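Local coordinates for protein beta-N-acetylhexosaminidase (Streptomyces plicatus, PDB 1JAK) that hydrolyses terminal N-acetylhexosamine residues from glycoconjugates, probably by the substrate-assisted mechanism of family 20 glycoside hydrolases, at residues S207-G215 / A259-L267; Y214-G222 / P274-V282. All coordinates share one frame; numbering follows the deposited sequence.

Contact 1 of 2, residues S207-G215 / A259-L267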
loop_
_atom_site.group_PDB
_atom_site.type_symbol
_atom_site.label_atom_id
_atom_site.label_comp_id
_atom_site.label_asym_id
_atom_site.label_seq_id
_atom_site.Cartn_x
_atom_site.Cartn_y
_atom_site.Cartn_z
ATOM N N SER A 207 1.779 -25.448 -13.098
ATOM C CA SER A 207 1.674 -25.811 -14.507
ATOM C C SER A 207 2.877 -25.396 -15.353
ATOM O O SER A 207 3.112 -25.960 -16.425
ATOM C CB SER A 207 0.379 -25.243 -15.097
ATOM O OG SER A 207 0.207 -23.878 -14.763
ATOM N N TRP A 208 3.636 -24.416 -14.868
ATOM C CA TRP A 208 4.832 -23.931 -15.560
ATOM C C TRP A 208 5.929 -23.747 -14.508
ATOM O O TRP A 208 6.292 -22.622 -14.163
ATOM C CB TRP A 208 4.548 -22.595 -16.256
ATOM C CG TRP A 208 3.450 -22.664 -17.283
ATOM C CD1 TRP A 208 2.113 -22.799 -17.047
ATOM C CD2 TRP A 208 3.605 -22.649 -18.709
ATOM N NE1 TRP A 208 1.424 -22.874 -18.235
ATOM C CE2 TRP A 208 2.317 -22.784 -19.271
ATOM C CE3 TRP A 208 4.710 -22.537 -19.566
ATOM C CZ2 TRP A 208 2.099 -22.810 -20.656
ATOM C CZ3 TRP A 208 4.496 -22.563 -20.945
ATOM C CH2 TRP A 208 3.198 -22.699 -21.474
ATOM N N PRO A 209 6.480 -24.862 -13.998
ATOM C CA PRO A 209 7.529 -24.908 -12.974
ATOM C C PRO A 209 8.774 -24.051 -13.188
ATOM O O PRO A 209 9.355 -23.557 -12.219
ATOM C CB PRO A 209 7.878 -26.394 -12.903
ATOM C CG PRO A 209 6.613 -27.064 -13.300
ATOM C CD PRO A 209 6.160 -26.224 -14.462
ATOM N N ARG A 210 9.190 -23.878 -14.440
ATOM C CA ARG A 210 10.390 -23.096 -14.735
ATOM C C ARG A 210 10.254 -21.599 -14.495
ATOM O O ARG A 210 11.261 -20.899 -14.362
ATOM C CB ARG A 210 10.843 -23.335 -16.179
ATOM C CG ARG A 210 11.456 -24.706 -16.425
ATOM C CD ARG A 210 11.772 -24.904 -17.903
ATOM N NE ARG A 210 12.727 -23.923 -18.417
ATOM C CZ ARG A 210 14.021 -23.897 -18.108
ATOM N NH1 ARG A 210 14.528 -24.799 -17.276
ATOM N NH2 ARG A 210 14.812 -22.971 -18.634
ATOM N N LEU A 211 9.024 -21.096 -14.448
ATOM C CA LEU A 211 8.830 -19.669 -14.217
ATOM C C LEU A 211 9.517 -19.269 -12.919
ATOM O O LEU A 211 10.246 -18.282 -12.874
ATOM C CB LEU A 211 7.341 -19.323 -14.148
ATOM C CG LEU A 211 6.541 -19.505 -15.443
ATOM C CD1 LEU A 211 5.075 -19.214 -15.185
ATOM C CD2 LEU A 211 7.085 -18.574 -16.524
ATOM N N ALA A 212 9.302 -20.055 -11.866
ATOM C CA ALA A 212 9.917 -19.756 -10.581
ATOM C C ALA A 212 11.367 -20.224 -10.477
ATOM O O ALA A 212 12.243 -19.453 -10.085
ATOM C CB ALA A 212 9.089 -20.374 -9.447
ATOM N N THR A 213 11.624 -21.482 -10.831
ATOM C CA THR A 213 12.970 -22.037 -10.723
ATOM C C THR A 213 14.009 -21.391 -11.631
ATOM O O THR A 213 15.184 -21.306 -11.272
ATOM C CB THR A 213 12.961 -23.559 -10.972
ATOM O OG1 THR A 213 12.528 -23.826 -12.309
ATOM C CG2 THR A 213 12.020 -24.241 -9.998
ATOM N N TYR A 214 13.583 -20.937 -12.807
ATOM C CA TYR A 214 14.502 -20.283 -13.731
ATOM C C TYR A 214 14.213 -18.784 -13.780
ATOM O O TYR A 214 15.105 -17.962 -13.560
ATOM C CB TYR A 214 14.367 -20.868 -15.138
ATOM C CG TYR A 214 15.439 -20.375 -16.087
ATOM C CD1 TYR A 214 16.749 -20.841 -15.991
ATOM C CD2 TYR A 214 15.147 -19.422 -17.068
ATOM C CE1 TYR A 214 17.749 -20.369 -16.848
ATOM C CE2 TYR A 214 16.136 -18.946 -17.927
ATOM C CZ TYR A 214 17.432 -19.423 -17.813
ATOM O OH TYR A 214 18.409 -18.962 -18.668
ATOM N N GLY A 215 12.960 -18.437 -14.060
ATOM C CA GLY A 215 12.576 -17.037 -14.143
ATOM C C GLY A 215 12.796 -16.245 -12.867
ATOM O O GLY A 215 12.939 -15.023 -12.902
ATOM N N ALA A 259 10.966 -12.409 -17.713
ATOM C CA ALA A 259 11.239 -13.540 -16.827
ATOM C C ALA A 259 10.517 -14.792 -17.317
ATOM O O ALA A 259 11.077 -15.887 -17.295
ATOM C CB ALA A 259 10.826 -13.213 -15.396
ATOM N N ALA A 260 9.279 -14.625 -17.769
ATOM C CA ALA A 260 8.506 -15.754 -18.280
ATOM C C ALA A 260 9.059 -16.198 -19.630
ATOM O O ALA A 260 9.240 -17.393 -19.879
ATOM C CB ALA A 260 7.036 -15.365 -18.423
ATOM N N LEU A 261 9.320 -15.227 -20.499
ATOM C CA LEU A 261 9.842 -15.506 -21.834
ATOM C C LEU A 261 11.179 -16.232 -21.788
ATOM O O LEU A 261 11.450 -17.100 -22.617
ATOM C CB LEU A 261 10.007 -14.203 -22.621
ATOM C CG LEU A 261 8.722 -13.433 -22.937
ATOM C CD1 LEU A 261 9.074 -12.071 -23.512
ATOM C CD2 LEU A 261 7.869 -14.233 -23.913
ATOM N N ALA A 262 12.014 -15.870 -20.819
ATOM C CA ALA A 262 13.329 -16.484 -20.678
ATOM C C ALA A 262 13.224 -17.916 -20.167
ATOM O O ALA A 262 14.134 -18.721 -20.364
ATOM C CB ALA A 262 14.191 -15.657 -19.726
ATOM N N SER A 263 12.107 -18.225 -19.518
ATOM C CA SER A 263 11.883 -19.550 -18.953
ATOM C C SER A 263 11.309 -20.561 -19.943
ATOM O O SER A 263 11.535 -21.764 -19.803
ATOM C CB SER A 263 10.955 -19.440 -17.741
ATOM O OG SER A 263 11.515 -18.597 -16.748
ATOM N N TYR A 264 10.567 -20.073 -20.933
ATOM C CA TYR A 264 9.954 -20.947 -21.929
ATOM C C TYR A 264 10.097 -20.407 -23.346
ATOM O O TYR A 264 9.382 -19.492 -23.749
ATOM C CB TYR A 264 8.470 -21.160 -21.603
ATOM C CG TYR A 264 8.248 -22.004 -20.366
ATOM C CD1 TYR A 264 8.191 -21.427 -19.098
ATOM C CD2 TYR A 264 8.152 -23.391 -20.463
ATOM C CE1 TYR A 264 8.049 -22.216 -17.952
ATOM C CE2 TYR A 264 8.011 -24.186 -19.331
ATOM C CZ TYR A 264 7.961 -23.595 -18.080
ATOM O OH TYR A 264 7.836 -24.389 -16.965
ATOM N N ALA A 265 11.020 -20.995 -24.098
ATOM C CA ALA A 265 11.280 -20.576 -25.471
ATOM C C ALA A 265 10.017 -20.477 -26.326
ATOM O O ALA A 265 9.877 -19.556 -27.130
ATOM C CB ALA A 265 12.274 -21.542 -26.120
ATOM N N GLU A 266 9.094 -21.417 -26.145
ATOM C CA GLU A 266 7.859 -21.446 -26.928
ATOM C C GLU A 266 6.981 -20.196 -26.851
ATOM O O GLU A 266 6.201 -19.922 -27.769
ATOM C CB GLU A 266 7.033 -22.676 -26.540
ATOM C CG GLU A 266 6.593 -22.690 -25.091
ATOM C CD GLU A 266 6.121 -24.056 -24.641
ATOM O OE1 GLU A 266 5.094 -24.540 -25.166
ATOM O OE2 GLU A 266 6.785 -24.647 -23.762
ATOM N N LEU A 267 7.102 -19.434 -25.768
ATOM C CA LEU A 267 6.296 -18.227 -25.605
ATOM C C LEU A 267 6.791 -17.070 -26.462
ATOM O O LEU A 267 6.087 -16.077 -26.646
ATOM C CB LEU A 267 6.302 -17.785 -24.139
ATOM C CG LEU A 267 5.733 -18.761 -23.115
ATOM C CD1 LEU A 267 5.922 -18.189 -21.717
ATOM C CD2 LEU A 267 4.263 -19.005 -23.407
HETATM O O HOH W 1 14.677 -21.337 -20.899
HETATM O O HOH W 2 16.787 -17.981 -21.102
#

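Contact 2 of 2, residues Y214-G222 / P274-V282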
loop_
_atom_site.group_PDB
_atom_site.type_symbol
_atom_site.label_atom_id
_atom_site.label_comp_id
_atom_site.label_asym_id
_atom_site.label_seq_id
_atom_site.Cartn_x
_atom_site.Cartn_y
_atom_site.Cartn_z
ATOM N N TYR A 214 13.583 -20.937 -12.807
ATOM C CA TYR A 214 14.502 -20.283 -13.731
ATOM C C TYR A 214 14.213 -18.784 -13.780
ATOM O O TYR A 214 15.105 -17.962 -13.560
ATOM C CB TYR A 214 14.367 -20.868 -15.138
ATOM C CG TYR A 214 15.439 -20.375 -16.087
ATOM C CD1 TYR A 214 16.749 -20.841 -15.991
ATOM C CD2 TYR A 214 15.147 -19.422 -17.068
ATOM C CE1 TYR A 214 17.749 -20.369 -16.848
ATOM C CE2 TYR A 214 16.136 -18.946 -17.927
ATOM C CZ TYR A 214 17.432 -19.423 -17.813
ATOM O OH TYR A 214 18.409 -18.962 -18.668
ATOM N N GLY A 215 12.960 -18.437 -14.060
ATOM C CA GLY A 215 12.576 -17.037 -14.143
ATOM C C GLY A 215 12.796 -16.245 -12.867
ATOM O O GLY A 215 12.939 -15.023 -12.902
ATOM N N GLY A 216 12.815 -16.928 -11.730
ATOM C CA GLY A 216 13.030 -16.221 -10.481
ATOM C C GLY A 216 14.450 -16.376 -9.968
ATOM O O GLY A 216 14.756 -15.936 -8.860
ATOM N N SER A 217 15.324 -16.968 -10.779
ATOM C CA SER A 217 16.702 -17.221 -10.358
ATOM C C SER A 217 17.640 -16.027 -10.206
ATOM O O SER A 217 18.742 -16.177 -9.686
ATOM C CB SER A 217 17.353 -18.266 -11.275
ATOM O OG SER A 217 17.545 -17.773 -12.586
ATOM N N THR A 218 17.232 -14.847 -10.659
ATOM C CA THR A 218 18.092 -13.683 -10.492
ATOM C C THR A 218 17.255 -12.418 -10.318
ATOM O O THR A 218 16.049 -12.496 -10.086
ATOM C CB THR A 218 19.095 -13.538 -11.680
ATOM O OG1 THR A 218 20.111 -12.585 -11.332
ATOM C CG2 THR A 218 18.387 -13.094 -12.948
ATOM N N GLU A 219 17.900 -11.263 -10.402
ATOM C CA GLU A 219 17.217 -9.983 -10.236
ATOM C C GLU A 219 18.107 -8.894 -10.811
ATOM O O GLU A 219 19.156 -9.178 -11.395
ATOM C CB GLU A 219 16.977 -9.697 -8.745
ATOM C CG GLU A 219 18.270 -9.673 -7.910
ATOM C CD GLU A 219 18.029 -9.484 -6.421
ATOM O OE1 GLU A 219 16.916 -9.802 -5.947
ATOM O OE2 GLU A 219 18.965 -9.034 -5.718
ATOM N N VAL A 220 17.688 -7.644 -10.648
ATOM C CA VAL A 220 18.491 -6.527 -11.126
ATOM C C VAL A 220 19.880 -6.642 -10.502
ATOM O O VAL A 220 20.016 -6.869 -9.294
ATOM C CB VAL A 220 17.870 -5.173 -10.715
ATOM C CG1 VAL A 220 18.874 -4.035 -10.940
ATOM C CG2 VAL A 220 16.614 -4.920 -11.530
ATOM N N GLY A 221 20.909 -6.492 -11.328
ATOM C CA GLY A 221 22.270 -6.567 -10.826
ATOM C C GLY A 221 22.853 -7.965 -10.799
ATOM O O GLY A 221 24.032 -8.136 -10.494
ATOM N N GLY A 222 22.035 -8.966 -11.106
ATOM C CA GLY A 222 22.517 -10.334 -11.109
ATOM C C GLY A 222 22.563 -10.966 -9.733
ATOM O O GLY A 222 22.139 -10.370 -8.742
ATOM N N PRO A 274 14.844 -15.494 -24.482
ATOM C CA PRO A 274 15.827 -14.417 -24.321
ATOM C C PRO A 274 16.607 -14.732 -23.049
ATOM O O PRO A 274 16.187 -15.572 -22.255
ATOM C CB PRO A 274 14.960 -13.168 -24.140
ATOM C CG PRO A 274 13.629 -13.548 -24.722
ATOM C CD PRO A 274 13.475 -14.985 -24.304
ATOM N N PRO A 275 17.754 -14.076 -22.839
ATOM C CA PRO A 275 18.503 -14.368 -21.613
ATOM C C PRO A 275 17.751 -13.790 -20.417
ATOM O O PRO A 275 16.832 -12.983 -20.587
ATOM C CB PRO A 275 19.828 -13.630 -21.824
ATOM C CG PRO A 275 19.919 -13.443 -23.319
ATOM C CD PRO A 275 18.502 -13.164 -23.721
ATOM N N LEU A 276 18.123 -14.213 -19.214
ATOM C CA LEU A 276 17.513 -13.652 -18.016
ATOM C C LEU A 276 17.979 -12.199 -18.051
ATOM O O LEU A 276 19.106 -11.924 -18.469
ATOM C CB LEU A 276 18.049 -14.356 -16.768
ATOM C CG LEU A 276 17.527 -15.782 -16.570
ATOM C CD1 LEU A 276 18.360 -16.504 -15.521
ATOM C CD2 LEU A 276 16.066 -15.729 -16.158
ATOM N N TYR A 277 17.123 -11.274 -17.629
ATOM C CA TYR A 277 17.467 -9.852 -17.663
ATOM C C TYR A 277 17.850 -9.282 -16.300
ATOM O O TYR A 277 17.127 -9.458 -15.319
ATOM C CB TYR A 277 16.294 -9.056 -18.243
ATOM C CG TYR A 277 16.599 -7.596 -18.473
ATOM C CD1 TYR A 277 17.569 -7.203 -19.397
ATOM C CD2 TYR A 277 15.922 -6.605 -17.766
ATOM C CE1 TYR A 277 17.856 -5.860 -19.611
ATOM C CE2 TYR A 277 16.201 -5.255 -17.972
ATOM C CZ TYR A 277 17.170 -4.891 -18.897
ATOM O OH TYR A 277 17.460 -3.561 -19.097
ATOM N N THR A 278 18.983 -8.584 -16.248
ATOM C CA THR A 278 19.454 -7.998 -14.998
ATOM C C THR A 278 19.672 -6.486 -15.094
ATOM O O THR A 278 20.219 -5.873 -14.177
ATOM C CB THR A 278 20.768 -8.665 -14.540
ATOM O OG1 THR A 278 21.768 -8.501 -15.554
ATOM C CG2 THR A 278 20.544 -10.155 -14.282
ATOM N N GLY A 279 19.237 -5.893 -16.205
ATOM C CA GLY A 279 19.382 -4.458 -16.388
ATOM C C GLY A 279 18.257 -3.683 -15.730
ATOM O O GLY A 279 17.484 -4.245 -14.950
ATOM N N THR A 280 18.149 -2.396 -16.055
ATOM C CA THR A 280 17.117 -1.547 -15.464
ATOM C C THR A 280 16.260 -0.782 -16.474
ATOM O O THR A 280 15.644 0.232 -16.137
ATOM C CB THR A 280 17.744 -0.538 -14.478
ATOM O OG1 THR A 280 18.808 0.171 -15.128
ATOM C CG2 THR A 280 18.293 -1.263 -13.251
ATOM N N LYS A 281 16.220 -1.259 -17.712
ATOM C CA LYS A 281 15.410 -0.610 -18.734
ATOM C C LYS A 281 14.023 -1.250 -18.762
ATOM O O LYS A 281 13.791 -2.263 -18.100
ATOM C CB LYS A 281 16.077 -0.739 -20.108
ATOM C CG LYS A 281 17.319 0.130 -20.267
ATOM C CD LYS A 281 17.981 -0.074 -21.629
ATOM C CE LYS A 281 16.996 0.125 -22.780
ATOM N NZ LYS A 281 16.404 1.496 -22.785
ATOM N N VAL A 282 13.108 -0.646 -19.519
ATOM C CA VAL A 282 11.745 -1.156 -19.643
ATOM C C VAL A 282 11.219 -1.027 -21.072
ATOM O O VAL A 282 11.748 -0.248 -21.867
ATOM C CB VAL A 282 10.746 -0.381 -18.734
ATOM C CG1 VAL A 282 11.230 -0.378 -17.294
ATOM C CG2 VAL A 282 10.557 1.048 -19.250
HETATM O O HOH W 2 16.787 -17.981 -21.102
#

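Contact 1 of 2, residues S207-G215 / A259-L267
Trp208 meets Tyr264 in an edge-to-face stack: its six-membered ring points CE3 at the centre of the tyrosine face, with centroids 4.8 Å apart and planes at 80°. Its CG sits anti to the carbonyl carbon (chi1 -60°), which brings the CE3 edge of the indole against the tyrosine face; CH2 also approaches Leu267 CD2, and NE1 is held by Asp300. Pro209 brushes the phenol oxygen with CD. Arg210 grips the other segment twice. Its backbone N donates to Tyr264 OH (2.9 Å), fixing the far end of the ring, while its side chain, bent at chi3, carries NE to Ser263 O at 2.8 Å; that carbonyl lies at the guanidinium edge and the bond is nearly straight (165°). Water 1 extends this grip by linking Arg210 NH2 to Ala262 O. Leu211 pushes CD2 against Ala260 CB (3.7 Å) and sets CG near Tyr264 CE1. Tyr214 brings CE2 to 3.2 Å from Ala262 O, and water 2 joins its OH to the same carbonyl. At Gly215 the backbones come close, CA lying 3.7 Å from Ala259 O; a CB there would collide with Ser263 OG, which donates to Ala259 O. Short helices 210-213 and 258-263 thus pack together within the loops that follow strands 190-194 and 246-250, neighbouring strands of the catalytic (beta/alpha)8 barrel.

Contact 2 of 2, residues Y214-G222 / P274-V282
Leu276 lies across one face of the Tyr214 ring: its CD1 makes a CH-pi contact 4.2 Å from the centroid and 23° off the normal, displaced toward the rim. The second methyl, CD2, reaches Tyr214 CE2 at 3.7 Å. Arg210 brings NH2 over the opposite face, toward the rim, in a cation-pi contact, sandwiching the phenol between a charge and an aliphatic branch, while water 2 bridges its OH to Pro274 O. With an alanine in place of this tyrosine, Leu276 and Arg210 would probably lose the aromatic surface between them and the water its hydroxyl partner. Ser217 OG flanks Leu276 CD1 at 3.3 Å and donates to Tyr214 O, in the carbonyl plane on a lone pair, closing the type I turn. The side chains of Thr218 and Thr278 cross at about a right angle, their CG2 methyls 3.9 Å apart, with Thr218 OG1 bonded to Gly223 O. Thr278 CG2 stands anti to its carbonyl carbon, near Glu219 O. Val220 CG1 meets Thr280 CG2 at 3.7 Å, their side chains also crossing near a right angle. One backbone bond ties the two segments, Gly221 N to Thr278 O, 3.0 Å and almost straight at 173°; Gly221 belongs to the type II turn of 219-222. The two loops follow neighbouring strands of the (beta/alpha)8 barrel, at whose C-terminal ends such enzymes carry their active site, and Val282 of the second loop touches the bound inhibitor.

Contacts 1 and 2 lie with their centres 12 Å apart and join the same two loops of the barrel, those after strands 190-194 and 246-250; their segments alternate along the chain. Tyr214 and Gly215 belong to both, and water 2 is shared, its two protons serving Ala262 O in contact 1 and Pro274 O in contact 2. The second segments also pack directly, Ala262 CB lying 3.2 Å from Pro274 O and 4.0 Å from Leu276 CD2. Contact 1 is the more remote from the bound azasugar, the Ala259 side chain being about 13 Å away, whereas in contact 2 Thr280 comes within about 8 Å and Val282 touches it.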